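Local coordinates for protein transcriptional regulator, MerR family (Listeria monocytogenes str. 4b F2365, PDB 3GP4) that probably binds promoter DNA as a dimer and regulates transcription, as other MerR-family proteins do, at residues G42-D45 against L46-L50; H32-E35 against S36-K40; E123-K126 against D127-E131; K110-N113 against Y114-L118; E76-L79 against E80-E84. All blocks are in the same frame, centred on the assembly; numbering follows the deposited sequence. Where two conformers were deposited one is given.

Contact 1: G42-D45 against L46-L50; sequences GAED and LRWIL
Glu44 and Trp48 lie side by side on the first turns of helix 43-57, in the helix-turn-helix family region of this MerR-type regulator. They are one turn apart and point the same way. Glu44 has two conformers, and the geometry here is that of one. In it the carboxylate stands almost perpendicular to the indole, with 89° between the planes. OE1 sits at the ring edge, near its plane, 3.2 Å from Trp48 NE1. Trp48 CD1 also lies 3.2 Å from Glu44 O. Beyond this pair the indole meets Phe72 and Leu69 of helix 62-74, so the contact joins two helices of the domain.

Leu46 touches Ala8 and Lys11 of helix 5-12. Its CG lies 3.5 Å from Gly42 O. Ile49 comes alongside Asp45, with CG1 3.4 Å from Asp45 O, and also packs on Val14 and Ile28. Regular helical bonds begin with Leu46 N to Gly42 O and run on through Ile49 N to Asp45 O.

Gly42 is the N-cap residue. Asp45 folds back to it with CG anti to its own carbonyl carbon (chi1 -63°). The Gly42 N-H meets Asp45 OD2 at 2.9 Å, nearly straight at 174°, on the anti side of the carboxylate.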
# COMPACT_ATOMS: atom_id res chain seq x y z
N GLY A 42 -11.39 -28.55 -0.64
CA GLY A 42 -12.81 -28.29 -0.45
C GLY A 42 -13.09 -26.78 -0.38
O GLY A 42 -12.16 -25.96 -0.45
N ALA A 43 -14.36 -26.42 -0.21
CA ALA A 43 -14.75 -25.00 -0.09
C ALA A 43 -14.05 -24.23 1.05
O ALA A 43 -13.63 -23.10 0.82
CB ALA A 43 -16.25 -24.86 0.05
N GLU A 44 -13.96 -24.78 2.27
CA GLU A 44 -13.32 -24.00 3.33
C GLU A 44 -11.85 -23.76 3.00
O GLU A 44 -11.37 -22.68 3.31
CB GLU A 44 -13.51 -24.47 4.77
CG GLU A 44 -13.84 -23.26 5.70
CD GLU A 44 -13.15 -23.24 7.08
OE1 GLU A 44 -12.32 -24.13 7.40
OE2 GLU A 44 -13.45 -22.31 7.85
N ASP A 45 -11.18 -24.70 2.33
CA ASP A 45 -9.79 -24.47 1.90
C ASP A 45 -9.73 -23.23 1.00
O ASP A 45 -8.92 -22.34 1.22
CB ASP A 45 -9.21 -25.67 1.14
CG ASP A 45 -9.13 -26.91 1.98
OD1 ASP A 45 -8.80 -26.79 3.18
OD2 ASP A 45 -9.41 -28.01 1.45
N LEU A 46 -10.61 -23.18 0.01
CA LEU A 46 -10.62 -22.02 -0.92
C LEU A 46 -10.92 -20.73 -0.16
O LEU A 46 -10.29 -19.70 -0.42
CB LEU A 46 -11.64 -22.24 -2.06
CG LEU A 46 -11.37 -23.53 -2.84
CD1 LEU A 46 -12.66 -24.08 -3.46
CD2 LEU A 46 -10.26 -23.35 -3.91
N ARG A 47 -11.85 -20.78 0.79
CA ARG A 47 -12.17 -19.58 1.58
C ARG A 47 -10.93 -19.11 2.36
O ARG A 47 -10.65 -17.89 2.47
CB ARG A 47 -13.35 -19.79 2.52
CG ARG A 47 -14.67 -20.16 1.80
CD ARG A 47 -15.85 -20.02 2.73
NE ARG A 47 -17.07 -20.69 2.22
CZ ARG A 47 -17.85 -20.25 1.24
NH1 ARG A 47 -17.58 -19.11 0.59
NH2 ARG A 47 -18.93 -20.96 0.89
N TRP A 48 -10.18 -20.05 2.90
CA TRP A 48 -8.93 -19.65 3.60
C TRP A 48 -7.85 -19.08 2.66
O TRP A 48 -7.15 -18.14 3.02
CB TRP A 48 -8.34 -20.80 4.40
CG TRP A 48 -8.97 -20.93 5.74
CD1 TRP A 48 -9.99 -21.79 6.09
CD2 TRP A 48 -8.65 -20.19 6.90
NE1 TRP A 48 -10.32 -21.61 7.42
CE2 TRP A 48 -9.50 -20.64 7.94
CE3 TRP A 48 -7.72 -19.18 7.19
CZ2 TRP A 48 -9.47 -20.10 9.24
CZ3 TRP A 48 -7.68 -18.65 8.49
CH2 TRP A 48 -8.55 -19.11 9.49
N ILE A 49 -7.72 -19.67 1.48
CA ILE A 49 -6.70 -19.20 0.50
C ILE A 49 -7.03 -17.75 0.06
O ILE A 49 -6.16 -16.84 0.03
CB ILE A 49 -6.63 -20.16 -0.70
CG1 ILE A 49 -5.98 -21.50 -0.25
CG2 ILE A 49 -5.81 -19.56 -1.84
CD1 ILE A 49 -6.26 -22.72 -1.19
N LEU A 50 -8.31 -17.54 -0.18
CA LEU A 50 -8.83 -16.25 -0.63
C LEU A 50 -8.69 -15.16 0.44
O LEU A 50 -8.21 -14.04 0.16
CB LEU A 50 -10.28 -16.44 -1.08
CG LEU A 50 -10.46 -17.19 -2.41
CD1 LEU A 50 -11.97 -17.45 -2.62
CD2 LEU A 50 -9.91 -16.39 -3.58

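Contact 2: H32-E35 against S36-K40; sequences HRNE and SGVRK
Arg33 and Arg39 run side by side across a beta hairpin-like loop, pointing the same way. Loops of this kind, between helices, form wings in MerR-type winged helix-turn-helix domains, and this one probably serves as such. Arg33 and Arg39 form a single beta bridge. The loop reverses through a type I turn from Asn34 to Gly37, closed by Gly37 N to Asn34 O at 2.8 Å.

From CB outward, Arg33 stays close to the opposite arm. CB lies 3.9 Å from Val38 O. The chain bends at chi2 (-50°), which brings CD to 3.6 Å from Gly37 O. NE is linked to that same carbonyl by a water, which accepts from NE and donates to Gly37 O. The guanidinium then lies flat against the aliphatic part of Arg39, with Arg39 CG over its centre, 3.6 Å above the plane. At the tip, Arg33 NH2 comes within 3.5 Å of Arg39 NE, the two planes being 37° apart. These like charges are probably balanced by Glu23, which makes salt bridges with Arg33 NH1 and Arg39 NE.

The backbone closes the loop with Lys40 N to His32 O and Asn34 N to Val38 O. Asn34 turns its side chain into the bend, with CG between its backbone N and carbonyl carbon (chi1 64°). There OD1 accepts from Val38 N at 3.2 Å, with the donor above the carbonyl plane, and makes a weak bond to Ser36 N. Val38 CG2 rests 3.4 Å from Asn34 ND2.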
# COMPACT_ATOMS: atom_id res chain seq x y z
N HIS A 32 -6.59 -31.80 3.16
CA HIS A 32 -6.81 -33.24 3.06
C HIS A 32 -6.02 -33.83 1.86
O HIS A 32 -5.92 -33.21 0.79
CB HIS A 32 -8.32 -33.53 2.98
CG HIS A 32 -9.08 -33.05 4.18
ND1 HIS A 32 -9.58 -33.90 5.15
CD2 HIS A 32 -9.41 -31.79 4.59
CE1 HIS A 32 -10.19 -33.20 6.09
NE2 HIS A 32 -10.11 -31.92 5.77
N ARG A 33 -5.44 -35.01 2.09
CA ARG A 33 -4.73 -35.77 1.08
C ARG A 33 -5.64 -36.94 0.68
O ARG A 33 -6.40 -37.46 1.51
CB ARG A 33 -3.38 -36.28 1.62
CG ARG A 33 -2.37 -35.21 2.11
CD ARG A 33 -2.16 -34.11 1.08
NE ARG A 33 -0.90 -33.36 1.20
CZ ARG A 33 -0.76 -32.23 1.89
NH1 ARG A 33 -1.78 -31.76 2.59
NH2 ARG A 33 0.41 -31.58 1.91
N ASN A 34 -5.61 -37.34 -0.59
CA ASN A 34 -6.36 -38.53 -0.97
C ASN A 34 -5.49 -39.76 -0.86
O ASN A 34 -4.34 -39.68 -0.42
CB ASN A 34 -7.06 -38.39 -2.33
CG ASN A 34 -6.08 -38.24 -3.51
OD1 ASN A 34 -4.88 -38.48 -3.39
ND2 ASN A 34 -6.63 -37.88 -4.66
N GLU A 35 -6.06 -40.90 -1.24
CA GLU A 35 -5.37 -42.17 -1.14
C GLU A 35 -4.04 -42.18 -1.90
O GLU A 35 -3.13 -42.88 -1.51
CB GLU A 35 -6.29 -43.33 -1.58
CG GLU A 35 -7.71 -43.37 -0.90
CD GLU A 35 -7.72 -43.82 0.59
OE1 GLU A 35 -6.88 -43.34 1.39
OE2 GLU A 35 -8.61 -44.64 0.96
N SER A 36 -3.94 -41.42 -3.00
CA SER A 36 -2.69 -41.26 -3.76
C SER A 36 -1.65 -40.42 -3.03
O SER A 36 -0.48 -40.47 -3.36
CB SER A 36 -2.96 -40.58 -5.11
OG SER A 36 -3.65 -41.45 -5.99
N GLY A 37 -2.09 -39.65 -2.03
CA GLY A 37 -1.22 -38.72 -1.34
C GLY A 37 -1.30 -37.28 -1.86
O GLY A 37 -0.64 -36.40 -1.31
N VAL A 38 -2.08 -37.04 -2.92
CA VAL A 38 -2.17 -35.67 -3.47
C VAL A 38 -3.22 -34.85 -2.71
O VAL A 38 -4.13 -35.44 -2.13
CB VAL A 38 -2.40 -35.63 -5.01
CG1 VAL A 38 -1.38 -36.52 -5.73
CG2 VAL A 38 -3.82 -36.04 -5.37
N ARG A 39 -3.11 -33.52 -2.72
CA ARG A 39 -4.08 -32.67 -2.03
C ARG A 39 -5.45 -32.69 -2.72
O ARG A 39 -5.54 -32.69 -3.95
CB ARG A 39 -3.58 -31.21 -1.96
CG ARG A 39 -2.23 -31.03 -1.26
CD ARG A 39 -1.86 -29.56 -1.24
NE ARG A 39 -0.59 -29.31 -0.57
CZ ARG A 39 0.60 -29.52 -1.09
NH1 ARG A 39 0.74 -30.05 -2.32
NH2 ARG A 39 1.67 -29.22 -0.39
N LYS A 40 -6.50 -32.70 -1.91
CA LYS A 40 -7.85 -32.47 -2.39
C LYS A 40 -8.47 -31.30 -1.62
O LYS A 40 -8.52 -31.29 -0.39
CB LYS A 40 -8.72 -33.73 -2.33
CG LYS A 40 -9.19 -34.23 -0.96
CD LYS A 40 -9.78 -35.63 -1.13
CE LYS A 40 -10.52 -36.07 0.09
NZ LYS A 40 -11.81 -36.73 -0.32
O HOH W 1 0.83 -34.17 -0.87

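Contact 3: E123-K126 against D127-E131; sequences EELK and DFNVE
Leu125 and Asn129 meet one turn apart near the end of helix 79-130, their side chains set obliquely to each other. The Asn129 amide nitrogen ND2 lies 3.8 Å from Leu125 CG. It is also 3.0 Å from Leu125 O, but the angle is too poor for a hydrogen bond. That carbonyl instead accepts from Asn129 N, at 3.0 Å. Leu125 CG is anti to its backbone N (chi1 -167°), which swings the isobutyl group along the helix toward the amide.

Elsewhere round the helix, Asp127 N bonds to Glu123 O at 3.1 Å, and the Asp127 carboxylate merely lies near that oxygen. Val130 CG1 touches Lys126 O at 3.7 Å, and Val130 N bonds to that oxygen with a more bent angle of 141°.

Further out, Lys126 does not reach forward to these residues. Its chain is bent at chi2, chi3 and chi4 and curls back, so that NZ bonds to Gln122 O. Asn129 O accepts from Ser133 OG, beyond the helix end. Glu131 N still bonds to Asp127 O, although Glu131 is the first residue to leave helical backbone angles. These are the i to i+4 contacts of the exposed last two turns, here the C-terminal end of a long helix.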
# COMPACT_ATOMS: atom_id res chain seq x y z
N GLU A 123 -1.44 28.88 -21.22
CA GLU A 123 -2.37 29.03 -22.36
C GLU A 123 -2.78 30.49 -22.65
O GLU A 123 -2.77 30.93 -23.79
CB GLU A 123 -3.60 28.13 -22.13
CG GLU A 123 -3.25 26.66 -22.41
CD GLU A 123 -4.34 25.68 -22.02
OE1 GLU A 123 -5.21 26.05 -21.20
OE2 GLU A 123 -4.31 24.54 -22.52
N GLU A 124 -3.10 31.21 -21.59
CA GLU A 124 -3.39 32.66 -21.68
C GLU A 124 -2.24 33.48 -22.30
O GLU A 124 -2.47 34.33 -23.17
CB GLU A 124 -3.84 33.16 -20.31
CG GLU A 124 -5.10 32.38 -19.85
CD GLU A 124 -5.48 32.52 -18.39
OE1 GLU A 124 -4.70 33.02 -17.56
OE2 GLU A 124 -6.60 32.09 -18.06
N LEU A 125 -1.00 33.20 -21.89
CA LEU A 125 0.17 33.85 -22.47
C LEU A 125 0.32 33.53 -23.97
O LEU A 125 0.64 34.44 -24.75
CB LEU A 125 1.45 33.50 -21.71
CG LEU A 125 2.71 34.35 -22.02
CD1 LEU A 125 2.41 35.85 -21.98
CD2 LEU A 125 3.91 34.01 -21.12
N LYS A 126 0.07 32.28 -24.38
CA LYS A 126 0.17 31.90 -25.80
C LYS A 126 -0.86 32.66 -26.62
O LYS A 126 -0.58 33.08 -27.74
CB LYS A 126 0.01 30.37 -26.01
CG LYS A 126 0.82 29.44 -25.06
CD LYS A 126 2.32 29.30 -25.37
CE LYS A 126 3.22 30.29 -24.58
NZ LYS A 126 2.82 30.44 -23.14
N ASP A 127 -2.06 32.83 -26.07
CA ASP A 127 -3.12 33.60 -26.74
C ASP A 127 -2.80 35.08 -26.85
O ASP A 127 -2.99 35.70 -27.92
CB ASP A 127 -4.44 33.41 -26.03
CG ASP A 127 -4.98 32.02 -26.22
OD1 ASP A 127 -4.34 31.25 -26.97
OD2 ASP A 127 -6.02 31.71 -25.62
N PHE A 128 -2.30 35.65 -25.76
CA PHE A 128 -1.90 37.04 -25.74
C PHE A 128 -0.93 37.27 -26.89
O PHE A 128 -1.06 38.24 -27.64
CB PHE A 128 -1.24 37.39 -24.40
CG PHE A 128 -0.74 38.80 -24.34
CD1 PHE A 128 -1.51 39.81 -23.78
CD2 PHE A 128 0.51 39.14 -24.85
CE1 PHE A 128 -1.05 41.13 -23.72
CE2 PHE A 128 0.98 40.46 -24.81
CZ PHE A 128 0.20 41.45 -24.24
N ASN A 129 0.03 36.34 -27.03
CA ASN A 129 1.10 36.43 -28.02
C ASN A 129 0.67 36.25 -29.48
O ASN A 129 1.34 36.78 -30.37
CB ASN A 129 2.21 35.45 -27.67
CG ASN A 129 2.95 35.86 -26.43
OD1 ASN A 129 3.04 37.05 -26.14
ND2 ASN A 129 3.48 34.89 -25.69
N VAL A 130 -0.41 35.51 -29.71
CA VAL A 130 -0.99 35.43 -31.06
C VAL A 130 -1.86 36.67 -31.38
O VAL A 130 -1.80 37.23 -32.49
CB VAL A 130 -1.74 34.07 -31.33
CG1 VAL A 130 -3.00 33.90 -30.46
CG2 VAL A 130 -2.09 33.91 -32.83
N GLU A 131 -2.63 37.12 -30.38
CA GLU A 131 -3.53 38.27 -30.54
C GLU A 131 -2.83 39.63 -30.34
O GLU A 131 -3.46 40.69 -30.33
CB GLU A 131 -4.77 38.08 -29.65
CG GLU A 131 -4.59 38.44 -28.18
CD GLU A 131 -5.25 39.76 -27.83
OE1 GLU A 131 -6.36 40.03 -28.35
OE2 GLU A 131 -4.67 40.53 -27.04

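Contact 4: K110-N113 against Y114-L118; sequences KIDN and YDTHL. With MED (D-methionine), chain F.
Lys110, Tyr114 and Leu118 line the D-methionine pocket from one side of helix 79-130. Lys110 CG is 3.7 Å from the ligand OXT. The lysine bends at chi3 and chi4, and its CE comes unusually close to the ligand CB, at 3.2 Å, so the detail there is doubtful. The Tyr114 ring reaches from the helix toward the ligand: CD1 is 3.1 Å from Lys110 O, while OH is 3.5 Å from the ligand O. Leu118 CD1 approaches the same ligand oxygen more loosely. The phenol hydroxyl is bonded mainly outside the helix, to Tyr68 OH and Arg82 NH1 of the second subunit. Tyr68 of that subunit also bonds to the ligand.

On another side, Asp112 and Thr116 cross at a slant. Asp112 CG is anti to the backbone N (chi1 169°), which brings OD1 within 2.9 Å of Thr116 OG1. The hydroxyl donates from above the carboxylate plane.

Asn113 crosses His117 at about a right angle, with OD1 3.5 Å from His117 CB, and its amide and the imidazole planes are 39° apart. Its ND2 packs 3.4 Å from Leu118 CD1. The backbone widens here. Asn113 O accepts from both His117 N and Leu118 N; the Leu118 bond is the straighter, at 169°. This i to i+5 bond marks a pi-type turn within a helix, next to a ligand pocket at the subunit interface.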
# COMPACT_ATOMS: atom_id res chain seq x y z
N LYS A 110 -1.72 19.11 -5.88
CA LYS A 110 -0.71 19.42 -6.91
C LYS A 110 -1.30 19.40 -8.32
O LYS A 110 -1.02 20.30 -9.15
CB LYS A 110 0.49 18.50 -6.74
CG LYS A 110 1.38 19.04 -5.66
CD LYS A 110 2.20 17.94 -5.00
CE LYS A 110 3.52 17.85 -5.67
NZ LYS A 110 3.36 17.22 -6.98
N ILE A 111 -2.18 18.43 -8.60
CA ILE A 111 -2.86 18.35 -9.88
C ILE A 111 -3.83 19.51 -10.12
O ILE A 111 -3.92 20.03 -11.25
CB ILE A 111 -3.61 17.00 -10.06
CG1 ILE A 111 -2.60 15.86 -10.21
CG2 ILE A 111 -4.53 17.04 -11.30
CD1 ILE A 111 -3.21 14.44 -9.86
N ASP A 112 -4.54 19.92 -9.08
CA ASP A 112 -5.42 21.11 -9.19
C ASP A 112 -4.62 22.37 -9.47
O ASP A 112 -5.07 23.22 -10.24
CB ASP A 112 -6.31 21.32 -7.95
CG ASP A 112 -7.03 22.70 -7.94
OD1 ASP A 112 -8.16 22.75 -8.45
OD2 ASP A 112 -6.45 23.71 -7.44
N ASN A 113 -3.47 22.52 -8.81
CA ASN A 113 -2.58 23.62 -9.15
C ASN A 113 -2.18 23.64 -10.64
O ASN A 113 -2.27 24.70 -11.28
CB ASN A 113 -1.36 23.69 -8.25
CG ASN A 113 -0.57 24.94 -8.47
OD1 ASN A 113 -1.13 26.05 -8.51
ND2 ASN A 113 0.74 24.79 -8.66
N TYR A 114 -1.79 22.49 -11.20
CA TYR A 114 -1.47 22.40 -12.64
C TYR A 114 -2.66 22.78 -13.54
O TYR A 114 -2.53 23.66 -14.40
CB TYR A 114 -0.98 21.02 -13.05
CG TYR A 114 0.47 20.71 -12.72
CD1 TYR A 114 0.80 19.90 -11.65
CD2 TYR A 114 1.52 21.23 -13.50
CE1 TYR A 114 2.14 19.62 -11.34
CE2 TYR A 114 2.86 20.96 -13.19
CZ TYR A 114 3.16 20.15 -12.11
OH TYR A 114 4.47 19.88 -11.81
N ASP A 115 -3.80 22.12 -13.34
CA ASP A 115 -4.98 22.30 -14.20
C ASP A 115 -5.68 23.65 -14.00
O ASP A 115 -6.32 24.14 -14.93
CB ASP A 115 -6.03 21.21 -13.95
CG ASP A 115 -5.63 19.85 -14.51
OD1 ASP A 115 -4.67 19.72 -15.29
OD2 ASP A 115 -6.32 18.88 -14.17
N THR A 116 -5.59 24.22 -12.80
CA THR A 116 -6.36 25.44 -12.46
C THR A 116 -5.56 26.72 -12.66
O THR A 116 -6.12 27.78 -12.92
CB THR A 116 -6.86 25.46 -10.98
OG1 THR A 116 -7.90 24.48 -10.82
CG2 THR A 116 -7.45 26.82 -10.62
N HIS A 117 -4.25 26.62 -12.50
CA HIS A 117 -3.41 27.79 -12.35
C HIS A 117 -2.33 27.79 -13.39
O HIS A 117 -2.37 28.61 -14.29
CB HIS A 117 -2.83 27.90 -10.93
CG HIS A 117 -3.87 28.11 -9.87
ND1 HIS A 117 -4.47 29.34 -9.64
CD2 HIS A 117 -4.43 27.26 -8.98
CE1 HIS A 117 -5.35 29.22 -8.67
NE2 HIS A 117 -5.35 27.96 -8.25
N LEU A 118 -1.43 26.82 -13.31
CA LEU A 118 -0.22 26.80 -14.13
C LEU A 118 -0.42 26.60 -15.64
O LEU A 118 0.15 27.36 -16.45
CB LEU A 118 0.80 25.79 -13.56
CG LEU A 118 1.23 25.85 -12.07
CD1 LEU A 118 2.29 24.79 -11.74
CD2 LEU A 118 1.72 27.23 -11.57
N MED F . 6.33 20.69 -8.99
CA MED F . 5.61 21.16 -7.82
C MED F . 4.26 21.73 -8.21
O MED F . 4.17 22.34 -9.30
CB MED F . 5.59 20.03 -6.78
CG MED F . 6.41 20.44 -5.55
SD MED F . 7.09 19.02 -4.73
CE MED F . 8.42 19.54 -3.70
OXT MED F . 3.27 21.61 -7.44

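Contact 5: E76-L79 against E80-E84; sequences EHTL and EARAE
The Arg82 guanidinium has Leu79 CD2 over one face, 3.6 Å from NH2. At its edge stands Thr78 OG1, near the plane. Arg82 NE donates to this hydroxyl oxygen at 3.0 Å, with the oxygen 18° out of the guanidinium plane and the N-H angle at 141°. Arg82 bends at chi3 (-86°), which turns the group back over the start of the helix instead of letting it run outward. Glu76 CA lies farther along the edge, near NH2. Within 76-79, Thr78 CG2 also lies over one face of the His77 ring.

Thr78 sits at the join between the 3-10 segment 76-78 and helix 79-130. Its O accepts from Arg82 N at 2.9 Å, so both backbone and side chain of Thr78 hold Arg82. Its OG1, placed between backbone N and carbonyl carbon, lies within hydrogen-bonding reach of Gly75 O and of Leu71 O of helix 62-74, its one proton serving one or shared between them. Two waters bridge Glu80 N and Ala81 N to His77 O; the bond of the water on Glu80 N to His77 O is weak.

The other ends of Arg82 leave the segments. NH2 makes a salt bridge with Glu124 of the second subunit, and NH1 a weak bond with Tyr114 of that subunit. Neutral Leu79 and Thr78 on this side thus help to fix the rotation of the guanidinium, and its charge is probably balanced across the dimer interface.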
# COMPACT_ATOMS: atom_id res chain seq x y z
N GLU A 76 -12.84 -23.44 20.19
CA GLU A 76 -13.85 -22.48 20.55
C GLU A 76 -13.39 -21.52 21.66
O GLU A 76 -13.81 -20.38 21.73
CB GLU A 76 -15.01 -23.33 21.06
CG GLU A 76 -16.32 -22.70 21.12
CD GLU A 76 -17.30 -23.68 21.73
OE1 GLU A 76 -17.47 -23.66 22.97
OE2 GLU A 76 -17.86 -24.49 20.96
N HIS A 77 -12.53 -21.99 22.55
CA HIS A 77 -12.08 -21.19 23.68
C HIS A 77 -11.21 -19.98 23.29
O HIS A 77 -10.85 -19.20 24.13
CB HIS A 77 -11.29 -22.06 24.67
CG HIS A 77 -10.03 -22.65 24.11
ND1 HIS A 77 -8.78 -22.18 24.43
CD2 HIS A 77 -9.83 -23.68 23.25
CE1 HIS A 77 -7.86 -22.90 23.81
NE2 HIS A 77 -8.48 -23.80 23.07
N THR A 78 -10.91 -19.85 22.00
CA THR A 78 -9.99 -18.79 21.54
C THR A 78 -10.76 -17.70 20.79
O THR A 78 -10.15 -16.77 20.25
CB THR A 78 -8.89 -19.31 20.61
OG1 THR A 78 -9.47 -19.81 19.39
CG2 THR A 78 -7.98 -20.40 21.30
N LEU A 79 -12.08 -17.81 20.77
CA LEU A 79 -12.91 -16.86 20.02
C LEU A 79 -12.66 -15.39 20.37
O LEU A 79 -12.48 -14.56 19.48
CB LEU A 79 -14.38 -17.21 20.18
CG LEU A 79 -14.90 -18.37 19.37
CD1 LEU A 79 -16.23 -18.87 19.95
CD2 LEU A 79 -15.07 -18.05 17.86
N GLU A 80 -12.62 -15.05 21.66
CA GLU A 80 -12.37 -13.66 22.05
C GLU A 80 -10.97 -13.19 21.61
O GLU A 80 -10.83 -12.07 21.07
CB GLU A 80 -12.53 -13.46 23.57
CG GLU A 80 -12.50 -11.98 23.93
CD GLU A 80 -12.78 -11.72 25.40
OE1 GLU A 80 -11.85 -11.25 26.10
OE2 GLU A 80 -13.91 -12.00 25.87
N ALA A 81 -9.96 -14.04 21.81
CA ALA A 81 -8.57 -13.71 21.39
C ALA A 81 -8.48 -13.49 19.88
O ALA A 81 -7.74 -12.60 19.40
CB ALA A 81 -7.61 -14.79 21.82
N ARG A 82 -9.20 -14.31 19.12
CA ARG A 82 -9.26 -14.07 17.69
C ARG A 82 -9.90 -12.71 17.30
O ARG A 82 -9.43 -12.07 16.37
CB ARG A 82 -9.95 -15.23 16.99
CG ARG A 82 -9.05 -16.36 16.67
CD ARG A 82 -9.85 -17.48 15.97
NE ARG A 82 -10.48 -18.39 16.96
CZ ARG A 82 -11.53 -19.18 16.70
NH1 ARG A 82 -12.10 -19.19 15.49
NH2 ARG A 82 -12.00 -19.98 17.64
N ALA A 83 -10.97 -12.28 17.99
CA ALA A 83 -11.60 -10.99 17.69
C ALA A 83 -10.64 -9.86 18.04
O ALA A 83 -10.54 -8.89 17.28
CB ALA A 83 -12.94 -10.79 18.40
N GLU A 84 -9.94 -9.99 19.17
CA GLU A 84 -8.95 -8.97 19.57
C GLU A 84 -7.81 -8.84 18.54
O GLU A 84 -7.31 -7.71 18.28
CB GLU A 84 -8.34 -9.31 20.92
CG GLU A 84 -9.30 -9.13 22.09
CD GLU A 84 -9.70 -7.68 22.28
OE1 GLU A 84 -8.81 -6.79 22.17
OE2 GLU A 84 -10.91 -7.43 22.55
O HOH W 2 -10.02 -16.15 23.85
O HOH W 3 -12.88 -16.52 23.94

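How the contacts relate
Along the chain the order is contact 2, contact 1, contact 5, contact 4 and contact 3. They follow in series, and none nests in or crosses another. Contact 2 closes the hairpin-like bend 32-40 within the connection between helices 16-25 and 43-57. Contact 1 starts the next helix and touches contact 2, Asp45 OD2 lying 3.9 Å from Lys40 O. Contact 5 marks the passage from helix 62-74 into helix 79-130. Contacts 4 and 3 lie far along that helix, their centres about 19 Å apart, while the centres of contacts 5 and 4 are about 51 Å apart. Contacts 4 and 5 both face the second subunit, so the long helix joins the probable DNA-binding domain to the subunit interface.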